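Local coordinates for sister chromatid cohesion protein 2 (Saccharomyces cerevisiae, PDB 4XDN) that forms with Scc4 the complex needed for stable association of cohesin with chromatin, here represented by its N-terminal, Scc4-binding region, at residues 103-107 and 146-150. Sequence-based numbering, arbitrary orientation.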
ATOM      1  N   LEU B 103      27.783  -0.412 -20.738  1.00 35.81           N
ATOM      2  CA  LEU B 103      27.035   0.018 -19.562  1.00 34.37           C
ATOM      3  C   LEU B 103      25.969   1.063 -19.877  1.00 33.45           C
ATOM      4  O   LEU B 103      26.234   2.058 -20.550  1.00 33.93           O
ATOM      5  CB  LEU B 103      27.995   0.571 -18.506  1.00 33.75           C
ATOM      6  CG  LEU B 103      29.112  -0.382 -18.063  1.00 31.63           C
ATOM      7  CD1 LEU B 103      30.007   0.291 -17.032  1.00 28.89           C
ATOM      8  CD2 LEU B 103      28.540  -1.686 -17.513  1.00 31.56           C
ATOM      9  N   VAL B 104      24.762   0.816 -19.375  1.00 33.17           N
ATOM     10  CA  VAL B 104      23.649   1.752 -19.491  1.00 32.03           C
ATOM     11  C   VAL B 104      23.156   2.120 -18.099  1.00 31.68           C
ATOM     12  O   VAL B 104      22.596   1.282 -17.393  1.00 33.59           O
ATOM     13  CB  VAL B 104      22.483   1.160 -20.303  1.00 34.55           C
ATOM     14  CG1 VAL B 104      21.366   2.183 -20.459  1.00 37.24           C
ATOM     15  CG2 VAL B 104      22.965   0.687 -21.665  1.00 34.48           C
ATOM     16  N   PHE B 105      23.364   3.375 -17.714  1.00 29.50           N
ATOM     17  CA  PHE B 105      23.033   3.833 -16.370  1.00 28.30           C
ATOM     18  C   PHE B 105      21.584   4.316 -16.283  1.00 30.22           C
ATOM     19  O   PHE B 105      20.987   4.704 -17.288  1.00 30.59           O
ATOM     20  CB  PHE B 105      24.004   4.936 -15.943  1.00 26.97           C
ATOM     21  CG  PHE B 105      25.425   4.463 -15.819  1.00 27.27           C
ATOM     22  CD1 PHE B 105      25.872   3.872 -14.649  1.00 26.71           C
ATOM     23  CD2 PHE B 105      26.306   4.590 -16.877  1.00 29.01           C
ATOM     24  CE1 PHE B 105      27.173   3.426 -14.532  1.00 27.81           C
ATOM     25  CE2 PHE B 105      27.613   4.147 -16.767  1.00 31.15           C
ATOM     26  CZ  PHE B 105      28.045   3.563 -15.593  1.00 29.03           C
ATOM     27  N   LYS B 106      21.027   4.288 -15.075  1.00 30.39           N
ATOM     28  CA  LYS B 106      19.600   4.519 -14.883  1.00 32.81           C
ATOM     29  C   LYS B 106      19.232   5.992 -14.745  1.00 31.41           C
ATOM     30  O   LYS B 106      19.623   6.656 -13.785  1.00 30.98           O
ATOM     31  CB  LYS B 106      19.108   3.763 -13.647  1.00 38.25           C
ATOM     32  CG  LYS B 106      19.204   2.257 -13.770  1.00 47.84           C
ATOM     33  CD  LYS B 106      18.177   1.566 -12.889  1.00 56.79           C
ATOM     34  CE  LYS B 106      18.396   1.890 -11.423  1.00 63.70           C
ATOM     35  NZ  LYS B 106      17.698   0.922 -10.533  1.00 67.40           N
ATOM     36  N   ARG B 107      18.469   6.490 -15.711  1.00 32.90           N
ATOM     37  CA  ARG B 107      17.857   7.806 -15.603  1.00 34.11           C
ATOM     38  C   ARG B 107      16.902   7.802 -14.413  1.00 31.70           C
ATOM     39  O   ARG B 107      15.953   7.025 -14.397  1.00 30.36           O
ATOM     40  CB  ARG B 107      17.111   8.160 -16.891  1.00 40.49           C
ATOM     41  CG  ARG B 107      16.305   9.462 -16.839  1.00 47.03           C
ATOM     42  CD  ARG B 107      17.192  10.676 -16.911  1.00 49.58           C
ATOM     43  NE  ARG B 107      17.937  10.716 -18.163  1.00 52.21           N
ATOM     44  CZ  ARG B 107      18.749  11.705 -18.514  1.00 52.02           C
ATOM     45  NH1 ARG B 107      18.915  12.743 -17.707  1.00 51.58           N
ATOM     46  NH2 ARG B 107      19.393  11.657 -19.672  1.00 52.87           N
ATOM     47  N   SER B 146      29.283   8.485 -20.948  1.00 67.01           N
ATOM     48  CA  SER B 146      28.284   7.644 -20.288  1.00 54.10           C
ATOM     49  C   SER B 146      26.880   7.823 -20.853  1.00 46.88           C
ATOM     50  O   SER B 146      26.412   8.942 -21.064  1.00 44.95           O
ATOM     51  CB  SER B 146      28.284   7.925 -18.784  1.00 49.73           C
ATOM     52  OG  SER B 146      28.034   9.295 -18.547  1.00 47.82           O
ATOM     53  N   ILE B 147      26.218   6.696 -21.101  1.00 43.68           N
ATOM     54  CA  ILE B 147      24.866   6.692 -21.644  1.00 41.20           C
ATOM     55  C   ILE B 147      23.857   6.504 -20.509  1.00 37.04           C
ATOM     56  O   ILE B 147      23.921   5.530 -19.761  1.00 35.18           O
ATOM     57  CB  ILE B 147      24.697   5.587 -22.722  1.00 88.60           C
ATOM     58  CG1 ILE B 147      23.230   5.425 -23.115  1.00 87.23           C
ATOM     59  CG2 ILE B 147      25.254   4.256 -22.233  1.00 89.98           C
ATOM     60  CD1 ILE B 147      23.032   4.520 -24.309  1.00 86.56           C
ATOM     61  N   ASN B 148      22.946   7.466 -20.375  1.00 36.92           N
ATOM     62  CA  ASN B 148      21.895   7.418 -19.361  1.00 39.69           C
ATOM     63  C   ASN B 148      20.530   7.254 -20.017  1.00 39.36           C
ATOM     64  O   ASN B 148      20.155   8.043 -20.881  1.00 39.12           O
ATOM     65  CB  ASN B 148      21.925   8.682 -18.500  1.00 44.32           C
ATOM     66  CG  ASN B 148      23.283   8.924 -17.874  1.00 50.20           C
ATOM     67  OD1 ASN B 148      24.088   8.002 -17.738  1.00 55.68           O
ATOM     68  ND2 ASN B 148      23.546  10.166 -17.487  1.00 50.19           N
ATOM     69  N   ILE B 149      19.794   6.231 -19.594  1.00 40.41           N
ATOM     70  CA  ILE B 149      18.569   5.824 -20.274  1.00 40.37           C
ATOM     71  C   ILE B 149      17.439   5.541 -19.281  1.00 42.37           C
ATOM     72  O   ILE B 149      17.686   5.171 -18.133  1.00 40.25           O
ATOM     73  CB  ILE B 149      18.839   4.573 -21.163  1.00 59.84           C
ATOM     74  CG1 ILE B 149      19.455   5.011 -22.500  1.00 59.59           C
ATOM     75  CG2 ILE B 149      17.572   3.747 -21.383  1.00 61.60           C
ATOM     76  CD1 ILE B 149      19.624   3.897 -23.538  1.00 58.70           C
ATOM     77  N   GLU B 150      16.204   5.736 -19.742  1.00 46.20           N
ATOM     78  CA  GLU B 150      15.006   5.434 -18.962  1.00 51.76           C
ATOM     79  C   GLU B 150      14.549   3.995 -19.179  1.00 57.09           C
ATOM     80  O   GLU B 150      14.887   3.374 -20.185  1.00 57.47           O
ATOM     81  CB  GLU B 150      13.867   6.385 -19.340  1.00 54.87           C
ATOM     82  CG  GLU B 150      14.130   7.846 -19.027  1.00 61.03           C
ATOM     83  CD  GLU B 150      12.996   8.755 -19.468  1.00 67.92           C
ATOM     84  OE1 GLU B 150      12.049   8.259 -20.115  1.00 71.92           O
ATOM     85  OE2 GLU B 150      13.047   9.967 -19.167  1.00 69.41           O
TER
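V104 lays its CG1 methyl against I149, 3.5 Å from I149 CB. That methyl is anti to the backbone N of V104 (chi1 -177°), which places it against I149. The other methyl of V104, CG2, makes a looser apolar contact with I147 CG2 at 4.3 Å. Beside these contacts the backbones of 104-106 and 147-149 pair as parallel strands. F105 N donates to I147 O at 3.0 Å, and I149 N donates to F105 O at the same length. F105 is therefore bonded through both its N-H and its carbonyl to the residues flanking N148, the usual parallel pattern. N148 CA adds a CA-H...O contact to F105 O. The third bond, R107 N to I149 O at 2.9 Å, differs in approach: the donor stands 44° out of the carbonyl plane. The F105 ring lies on the same side of the sheet as N148, and I147 O sits at its edge, near the ring plane. R107 runs past E150, with the two CG atoms 3.5 Å apart. Bends at chi2 and chi3 then turn the guanidinium so that N148 CB lies over one of its faces. R107 NH1 also forms a salt bridge with an acidic side chain of another protein's chain, probably Scc4, which this N-terminal region is sufficient to bind. Replacing R107 with alanine would probably cost that acidic group its arginine partner and remove the guanidinium face over N148 CB. The helix 131-139 lies in the connection between the two strands, which form a small parallel sheet within an otherwise extended chain. The partner protein also bonds to the backbone of V104 and K106, consistent with strand 104-106 lying between strand 147-149 and that protein.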